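Local coordinates for protein ketol-acid reductoisomerase (uncultured archaeon GZfos26G2, PDB 4XDY) that catalyses the magnesium-dependent methyl migration and NADH-linked reduction of (S)-2-acetolactate to (R)-2,3-dihydroxy-isovalerate in branched-chain amino-acid biosynthesis, at residues 19-24 with 82-87; 107-112 with 128-133. All blocks are in the same frame, centred on the assembly; numbering follows the deposited sequence.

Contact 1 of 2, residues 19-24 with 82-87; sequences IAVMGY and HILLPD. With NAI (1,4-dihydronicotinamide adenine dinucleotide), chain E.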
loop_
_atom_site.group_PDB
_atom_site.type_symbol
_atom_site.label_atom_id
_atom_site.label_comp_id
_atom_site.label_asym_id
_atom_site.label_seq_id
_atom_site.Cartn_x
_atom_site.Cartn_y
_atom_site.Cartn_z
ATOM N N ILE A 19 -25.019 4.388 -22.704
ATOM C CA ILE A 19 -24.934 4.132 -21.251
ATOM C C ILE A 19 -25.246 5.443 -20.516
ATOM O O ILE A 19 -24.504 6.462 -20.700
ATOM C CB ILE A 19 -23.505 3.719 -20.818
ATOM C CG1 ILE A 19 -22.835 2.699 -21.760
ATOM C CG2 ILE A 19 -23.508 3.334 -19.295
ATOM C CD1 ILE A 19 -23.599 1.466 -21.868
ATOM N N ALA A 20 -26.283 5.406 -19.711
ATOM C CA ALA A 20 -26.624 6.498 -18.800
ATOM C C ALA A 20 -25.961 6.228 -17.454
ATOM O O ALA A 20 -26.347 5.296 -16.765
ATOM C CB ALA A 20 -28.111 6.602 -18.632
ATOM N N VAL A 21 -24.953 7.012 -17.147
ATOM C CA VAL A 21 -24.223 6.882 -15.853
ATOM C C VAL A 21 -24.871 7.821 -14.861
ATOM O O VAL A 21 -24.797 9.041 -15.053
ATOM C CB VAL A 21 -22.741 7.162 -16.012
ATOM C CG1 VAL A 21 -22.043 7.236 -14.640
ATOM C CG2 VAL A 21 -22.072 6.094 -16.899
ATOM N N MET A 22 -25.535 7.248 -13.851
ATOM C CA MET A 22 -26.187 8.002 -12.801
ATOM C C MET A 22 -25.206 8.258 -11.641
ATOM O O MET A 22 -24.817 7.337 -10.956
ATOM C CB MET A 22 -27.407 7.296 -12.295
ATOM C CG MET A 22 -28.346 6.711 -13.376
ATOM S SD MET A 22 -28.857 8.050 -14.480
ATOM C CE MET A 22 -30.336 7.289 -15.136
ATOM N N GLY A 23 -24.926 9.519 -11.368
ATOM C CA GLY A 23 -23.901 9.909 -10.383
ATOM C C GLY A 23 -22.543 10.065 -10.921
ATOM O O GLY A 23 -21.931 9.089 -11.326
ATOM N N TYR A 24 -21.978 11.271 -10.895
ATOM C CA TYR A 24 -20.665 11.500 -11.363
ATOM C C TYR A 24 -19.703 11.726 -10.220
ATOM O O TYR A 24 -19.072 12.771 -10.194
ATOM C CB TYR A 24 -20.652 12.747 -12.318
ATOM C CG TYR A 24 -19.488 12.968 -13.220
ATOM C CD1 TYR A 24 -19.327 12.249 -14.391
ATOM C CD2 TYR A 24 -18.574 13.985 -12.977
ATOM C CE1 TYR A 24 -18.278 12.456 -15.248
ATOM C CE2 TYR A 24 -17.501 14.219 -13.839
ATOM C CZ TYR A 24 -17.375 13.472 -15.018
ATOM O OH TYR A 24 -16.329 13.630 -15.890
ATOM N N HIS A 82 -26.927 2.872 -15.480
ATOM C CA HIS A 82 -25.848 2.358 -14.644
ATOM C C HIS A 82 -25.772 3.238 -13.389
ATOM O O HIS A 82 -25.398 4.423 -13.487
ATOM C CB HIS A 82 -24.576 2.419 -15.434
ATOM C CG HIS A 82 -23.374 1.866 -14.737
ATOM N ND1 HIS A 82 -23.459 0.969 -13.708
ATOM C CD2 HIS A 82 -22.053 2.035 -14.966
ATOM C CE1 HIS A 82 -22.247 0.612 -13.328
ATOM N NE2 HIS A 82 -21.380 1.256 -14.056
ATOM N N ILE A 83 -26.150 2.642 -12.268
ATOM C CA ILE A 83 -26.406 3.365 -11.002
ATOM C C ILE A 83 -25.078 3.470 -10.257
ATOM O O ILE A 83 -24.610 2.479 -9.709
ATOM C CB ILE A 83 -27.529 2.729 -10.216
ATOM C CG1 ILE A 83 -28.859 2.892 -10.997
ATOM C CG2 ILE A 83 -27.721 3.448 -8.870
ATOM C CD1 ILE A 83 -30.014 2.165 -10.418
ATOM N N LEU A 84 -24.491 4.671 -10.295
ATOM C CA LEU A 84 -23.239 4.965 -9.570
ATOM C C LEU A 84 -23.446 6.121 -8.558
ATOM O O LEU A 84 -22.575 6.915 -8.333
ATOM C CB LEU A 84 -22.082 5.178 -10.517
ATOM C CG LEU A 84 -21.655 3.989 -11.374
ATOM C CD1 LEU A 84 -20.562 4.321 -12.369
ATOM C CD2 LEU A 84 -21.258 2.801 -10.502
ATOM N N LEU A 85 -24.619 6.077 -7.933
ATOM C CA LEU A 85 -24.956 6.899 -6.834
ATOM C C LEU A 85 -24.537 6.195 -5.520
ATOM O O LEU A 85 -24.423 4.993 -5.471
ATOM C CB LEU A 85 -26.455 7.149 -6.844
ATOM C CG LEU A 85 -26.984 7.972 -8.017
ATOM C CD1 LEU A 85 -28.474 7.758 -8.204
ATOM C CD2 LEU A 85 -26.708 9.432 -7.837
ATOM N N PRO A 86 -24.431 6.944 -4.402
ATOM C CA PRO A 86 -24.169 6.268 -3.105
ATOM C C PRO A 86 -25.165 5.186 -2.831
ATOM O O PRO A 86 -26.368 5.350 -3.065
ATOM C CB PRO A 86 -24.262 7.434 -2.071
ATOM C CG PRO A 86 -23.951 8.676 -2.857
ATOM C CD PRO A 86 -24.596 8.388 -4.243
ATOM N N ASP A 87 -24.722 4.041 -2.324
ATOM C CA ASP A 87 -25.626 2.913 -2.076
ATOM C C ASP A 87 -26.853 3.310 -1.269
ATOM O O ASP A 87 -27.965 2.859 -1.530
ATOM C CB ASP A 87 -24.952 1.717 -1.403
ATOM C CG ASP A 87 -23.778 1.207 -2.210
ATOM O OD1 ASP A 87 -24.033 0.640 -3.331
ATOM O OD2 ASP A 87 -22.611 1.445 -1.814
HETATM P PA NAI E . -20.435 8.932 -4.655
HETATM O O1A NAI E . -20.616 8.942 -3.130
HETATM O O2A NAI E . -19.188 9.424 -5.249
HETATM O O5B NAI E . -21.791 9.576 -5.243
HETATM C C5B NAI E . -21.913 9.831 -6.672
HETATM C C4B NAI E . -22.621 11.206 -6.868
HETATM O O4B NAI E . -23.947 11.014 -6.388
HETATM C C3B NAI E . -22.086 12.430 -6.079
HETATM O O3B NAI E . -20.909 12.892 -6.743
HETATM C C2B NAI E . -23.279 13.361 -6.089
HETATM O O2B NAI E . -23.215 14.162 -7.271
HETATM C C1B NAI E . -24.455 12.354 -6.164
HETATM N N9A NAI E . -25.212 12.341 -4.923
HETATM C C8A NAI E . -24.620 12.266 -3.657
HETATM N N7A NAI E . -25.574 12.280 -2.735
HETATM C C5A NAI E . -26.757 12.398 -3.392
HETATM C C6A NAI E . -28.147 12.511 -2.992
HETATM N N6A NAI E . -28.512 12.514 -1.702
HETATM N N1A NAI E . -29.121 12.568 -3.939
HETATM C C2A NAI E . -28.800 12.594 -5.249
HETATM N N3A NAI E . -27.568 12.498 -5.717
HETATM C C4A NAI E . -26.507 12.415 -4.833
HETATM O O3 NAI E . -20.674 7.328 -5.134
HETATM P PN NAI E . -19.422 6.243 -5.297
HETATM O O1N NAI E . -18.607 6.192 -4.021
HETATM O O2N NAI E . -18.760 6.583 -6.565
HETATM O O5D NAI E . -20.326 4.945 -5.267
HETATM C C5D NAI E . -21.086 4.587 -6.470
HETATM C C4D NAI E . -21.391 3.046 -6.506
HETATM O O4D NAI E . -20.102 2.460 -6.780
HETATM C C3D NAI E . -21.841 2.422 -5.199
HETATM O O3D NAI E . -22.742 1.339 -5.458
HETATM C C2D NAI E . -20.558 1.877 -4.530
HETATM O O2D NAI E . -20.729 0.831 -3.576
HETATM C C1D NAI E . -19.794 1.435 -5.760
HETATM N N1N NAI E . -18.331 1.334 -5.695
HETATM C C2N NAI E . -17.628 2.423 -5.318
HETATM C C3N NAI E . -16.279 2.394 -5.268
HETATM C C7N NAI E . -15.564 3.596 -4.966
HETATM O O7N NAI E . -16.000 4.615 -4.348
HETATM N N7N NAI E . -14.424 3.689 -5.605
HETATM C C4N NAI E . -15.605 1.170 -5.649
HETATM C C5N NAI E . -16.398 0.140 -6.247
HETATM C C6N NAI E . -17.752 0.256 -6.215
#
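V21 and L84 cross at a slant, V21 CG1 meeting L84 CD1 at 4.0 Å, where two parallel strands of the Rossmann fold run side by side toward the dinucleotide. I19 and H82 lie alongside each other and point the same way, I19 CG2 against H82 CB. The H82 ring has the CG of L84 over the centre of one face, while V21 CG2 approaches it obliquely; a flat ring suits this place because its face can lie against a branched aliphatic chain. M22 and I83 project to the other face of the sheet. M22 has CG anti to its carbonyl carbon (chi1 -45°), which sets CG 3.7 Å from H82 O.

Two backbone bonds, H82 N to A20 O (2.8 Å) and M22 N to H82 O (2.9 Å), join the strands; beyond them L84 N reaches M22 O, at a less straight angle of 137°. G23 follows with a positive phi (89°), and a beta carbon here would run into L84 O. Its bare CA instead borders L85 CD2 and the adenosine ribose. P86 brings CD within 3.2 Å of NAI O5B. The D87 carboxylate spans the nicotinamide ribose: OD1 accepts from NAI O3D at 2.6 Å, and OD2, which is also bonded to T258 OG1 of the second subunit, accepts from NAI O2D at 2.7 Å.

Contact 2 of 2, residues 107-112 with 128-133; sequences ALCFSH and DVIMVA. With NAI (1,4-dihydronicotinamide adenine dinucleotide), chain E.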
loop_
_atom_site.group_PDB
_atom_site.type_symbol
_atom_site.label_atom_id
_atom_site.label_comp_id
_atom_site.label_asym_id
_atom_site.label_seq_id
_atom_site.Cartn_x
_atom_site.Cartn_y
_atom_site.Cartn_z
ATOM N N ALA A 107 -31.161 -2.439 -19.673
ATOM C CA ALA A 107 -30.371 -3.127 -18.628
ATOM C C ALA A 107 -30.158 -2.125 -17.471
ATOM O O ALA A 107 -29.816 -0.952 -17.710
ATOM C CB ALA A 107 -29.045 -3.570 -19.183
ATOM N N LEU A 108 -30.474 -2.568 -16.281
ATOM C CA LEU A 108 -30.131 -1.855 -15.010
ATOM C C LEU A 108 -28.837 -2.441 -14.493
ATOM O O LEU A 108 -28.746 -3.653 -14.218
ATOM C CB LEU A 108 -31.264 -2.113 -14.053
ATOM C CG LEU A 108 -31.307 -1.245 -12.755
ATOM C CD1 LEU A 108 -31.527 0.239 -13.037
ATOM C CD2 LEU A 108 -32.332 -1.790 -11.766
ATOM N N CYS A 109 -27.849 -1.573 -14.295
ATOM C CA CYS A 109 -26.510 -1.998 -13.945
ATOM C C CYS A 109 -26.080 -1.274 -12.642
ATOM O O CYS A 109 -26.588 -0.184 -12.323
ATOM C CB CYS A 109 -25.580 -1.687 -15.067
ATOM S SG CYS A 109 -23.921 -2.317 -15.040
ATOM N N PHE A 110 -25.181 -1.932 -11.931
ATOM C CA PHE A 110 -24.669 -1.471 -10.600
ATOM C C PHE A 110 -23.176 -1.752 -10.614
ATOM O O PHE A 110 -22.683 -2.605 -11.411
ATOM C CB PHE A 110 -25.261 -2.221 -9.469
ATOM C CG PHE A 110 -26.743 -2.019 -9.307
ATOM C CD1 PHE A 110 -27.647 -2.784 -10.062
ATOM C CD2 PHE A 110 -27.226 -1.054 -8.476
ATOM C CE1 PHE A 110 -29.012 -2.613 -9.903
ATOM C CE2 PHE A 110 -28.588 -0.864 -8.307
ATOM C CZ PHE A 110 -29.485 -1.648 -9.002
ATOM N N SER A 111 -22.439 -1.130 -9.685
ATOM C CA SER A 111 -21.066 -1.532 -9.449
ATOM C C SER A 111 -20.827 -2.088 -8.061
ATOM O O SER A 111 -19.684 -2.322 -7.705
ATOM C CB SER A 111 -20.064 -0.453 -9.759
ATOM O OG SER A 111 -19.935 -0.238 -11.170
ATOM N N HIS A 112 -21.898 -2.403 -7.350
ATOM C CA HIS A 112 -21.838 -3.110 -6.076
ATOM C C HIS A 112 -23.198 -3.763 -5.957
ATOM O O HIS A 112 -24.239 -3.084 -6.230
ATOM C CB HIS A 112 -21.653 -2.094 -4.945
ATOM C CG HIS A 112 -21.540 -2.689 -3.579
ATOM N ND1 HIS A 112 -20.944 -3.929 -3.287
ATOM C CD2 HIS A 112 -21.961 -2.181 -2.386
ATOM C CE1 HIS A 112 -20.948 -4.092 -1.960
ATOM N NE2 HIS A 112 -21.552 -3.041 -1.403
ATOM N N ASP A 128 -33.039 -6.340 -17.949
ATOM C CA ASP A 128 -31.867 -7.085 -17.594
ATOM C C ASP A 128 -31.337 -6.398 -16.278
ATOM O O ASP A 128 -31.462 -5.150 -16.121
ATOM C CB ASP A 128 -30.840 -7.000 -18.628
ATOM C CG ASP A 128 -31.175 -7.805 -19.971
ATOM O OD1 ASP A 128 -31.925 -8.756 -19.895
ATOM O OD2 ASP A 128 -30.510 -7.461 -20.968
ATOM N N VAL A 129 -30.661 -7.194 -15.462
ATOM C CA VAL A 129 -30.055 -6.672 -14.203
ATOM C C VAL A 129 -28.644 -7.236 -14.095
ATOM O O VAL A 129 -28.452 -8.486 -14.007
ATOM C CB VAL A 129 -30.887 -6.994 -12.962
ATOM C CG1 VAL A 129 -30.221 -6.421 -11.654
ATOM C CG2 VAL A 129 -32.267 -6.462 -13.077
ATOM N N ILE A 130 -27.679 -6.337 -14.189
ATOM C CA ILE A 130 -26.297 -6.674 -14.290
ATOM C C ILE A 130 -25.450 -5.898 -13.281
ATOM O O ILE A 130 -25.873 -4.848 -12.790
ATOM C CB ILE A 130 -25.754 -6.503 -15.704
ATOM C CG1 ILE A 130 -25.981 -5.095 -16.174
ATOM C CG2 ILE A 130 -26.490 -7.516 -16.617
ATOM C CD1 ILE A 130 -25.232 -4.787 -17.416
ATOM N N MET A 131 -24.230 -6.372 -13.087
ATOM C CA MET A 131 -23.262 -5.688 -12.243
ATOM C C MET A 131 -21.890 -5.798 -12.824
ATOM O O MET A 131 -21.438 -6.902 -13.229
ATOM C CB MET A 131 -23.253 -6.261 -10.787
ATOM C CG MET A 131 -22.091 -5.598 -10.128
ATOM S SD MET A 131 -22.264 -5.766 -8.415
ATOM C CE MET A 131 -21.970 -7.260 -8.369
ATOM N N VAL A 132 -21.208 -4.665 -12.927
ATOM C CA VAL A 132 -19.796 -4.590 -13.242
ATOM C C VAL A 132 -19.067 -3.909 -12.071
ATOM O O VAL A 132 -19.169 -2.669 -11.899
ATOM C CB VAL A 132 -19.531 -3.930 -14.597
ATOM C CG1 VAL A 132 -20.246 -4.760 -15.708
ATOM C CG2 VAL A 132 -20.074 -2.466 -14.689
ATOM N N ALA A 133 -18.441 -4.719 -11.237
ATOM C CA ALA A 133 -17.888 -4.230 -9.952
ATOM C C ALA A 133 -16.403 -4.162 -9.980
ATOM O O ALA A 133 -15.768 -5.219 -9.981
ATOM C CB ALA A 133 -18.344 -5.123 -8.829
HETATM P PA NAI E . -20.435 8.932 -4.655
HETATM O O1A NAI E . -20.616 8.942 -3.130
HETATM O O2A NAI E . -19.188 9.424 -5.249
HETATM O O5B NAI E . -21.791 9.576 -5.243
HETATM C C5B NAI E . -21.913 9.831 -6.672
HETATM C C4B NAI E . -22.621 11.206 -6.868
HETATM O O4B NAI E . -23.947 11.014 -6.388
HETATM C C3B NAI E . -22.086 12.430 -6.079
HETATM O O3B NAI E . -20.909 12.892 -6.743
HETATM C C2B NAI E . -23.279 13.361 -6.089
HETATM O O2B NAI E . -23.215 14.162 -7.271
HETATM C C1B NAI E . -24.455 12.354 -6.164
HETATM N N9A NAI E . -25.212 12.341 -4.923
HETATM C C8A NAI E . -24.620 12.266 -3.657
HETATM N N7A NAI E . -25.574 12.280 -2.735
HETATM C C5A NAI E . -26.757 12.398 -3.392
HETATM C C6A NAI E . -28.147 12.511 -2.992
HETATM N N6A NAI E . -28.512 12.514 -1.702
HETATM N N1A NAI E . -29.121 12.568 -3.939
HETATM C C2A NAI E . -28.800 12.594 -5.249
HETATM N N3A NAI E . -27.568 12.498 -5.717
HETATM C C4A NAI E . -26.507 12.415 -4.833
HETATM O O3 NAI E . -20.674 7.328 -5.134
HETATM P PN NAI E . -19.422 6.243 -5.297
HETATM O O1N NAI E . -18.607 6.192 -4.021
HETATM O O2N NAI E . -18.760 6.583 -6.565
HETATM O O5D NAI E . -20.326 4.945 -5.267
HETATM C C5D NAI E . -21.086 4.587 -6.470
HETATM C C4D NAI E . -21.391 3.046 -6.506
HETATM O O4D NAI E . -20.102 2.460 -6.780
HETATM C C3D NAI E . -21.841 2.422 -5.199
HETATM O O3D NAI E . -22.742 1.339 -5.458
HETATM C C2D NAI E . -20.558 1.877 -4.530
HETATM O O2D NAI E . -20.729 0.831 -3.576
HETATM C C1D NAI E . -19.794 1.435 -5.760
HETATM N N1N NAI E . -18.331 1.334 -5.695
HETATM C C2N NAI E . -17.628 2.423 -5.318
HETATM C C3N NAI E . -16.279 2.394 -5.268
HETATM C C7N NAI E . -15.564 3.596 -4.966
HETATM O O7N NAI E . -16.000 4.615 -4.348
HETATM N N7N NAI E . -14.424 3.689 -5.605
HETATM C C4N NAI E . -15.605 1.170 -5.649
HETATM C C5N NAI E . -16.398 0.140 -6.247
HETATM C C6N NAI E . -17.752 0.256 -6.215
#
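I130 turns CG1 into the crowded position between its backbone N and carbonyl carbon (chi1 57°), while C109 carries SG anti to its own N (chi1 -170°); these two choices bring the groups together. I130 CG1 then sits 3.6 Å from C109 CB and equally close to C109 SG, and its CD1 also borders the sulfur. A compact thiol leaves room for the branched chain beside it, and V132 CG2 closes on SG as well. Toward the start of the pair A107 adds its methyl, CB to D128 CB 3.9 Å.

The F110 ring, on the same face as L108, V129 and M131, presents its edge to I130 O in the ring plane, with V129 CG1 also near the edge. M131 is extended as far as its sulfur, with CG 3.3 Å from F110 O, although the closeness of SD to H112 C is doubtful; an unbranched chain suits this place because it can extend toward S111 and H112, where the neighbouring chain has left its strand. The backbones are bonded in parallel through L108 N to D128 O and I130 N to L108 O, then a weak F110 N to I130 O bond and V132 N to F110 O. S111 OG lies 2.7 Å from V132 O, but Q31 OE1 competes for its single proton. Past the strand, S111 O approaches NAI C6N at 3.5 Å and H112 CB approaches NAI O2D at 3.4 Å; H112, the predicted active-site residue, has ND1 bonded to E191.

This parallel pair comes from a beta-alpha-beta unit whose crossover contains the short helix 114-117. Strand 80-83 flanks 107-110, helix 165-175 packs on I130 and V132, and helix 188-203 touches M131, A133 and H112.

Contacts 1 and 2 are both buried in the Rossmann sheet and both end at NAI; neither is a surface contact. Strands 80-83 and 107-110 are neighbours, so the second segment of contact 1 borders the first of contact 2, with I83 N probably hydrogen-bonded to C109 O. H82 and L84 also pack on S111 OG. Their chemistry diverges at the strand ends. Contact 1 leaves its strands early for a glycine turn and a carboxylate that holds ribose hydroxyls, with the second subunit close by. Contact 2 stays paired longer through its backbone bonds, with cysteine and isoleucine packed on one face, and delivers H112 near the magnesium and the inhibitor.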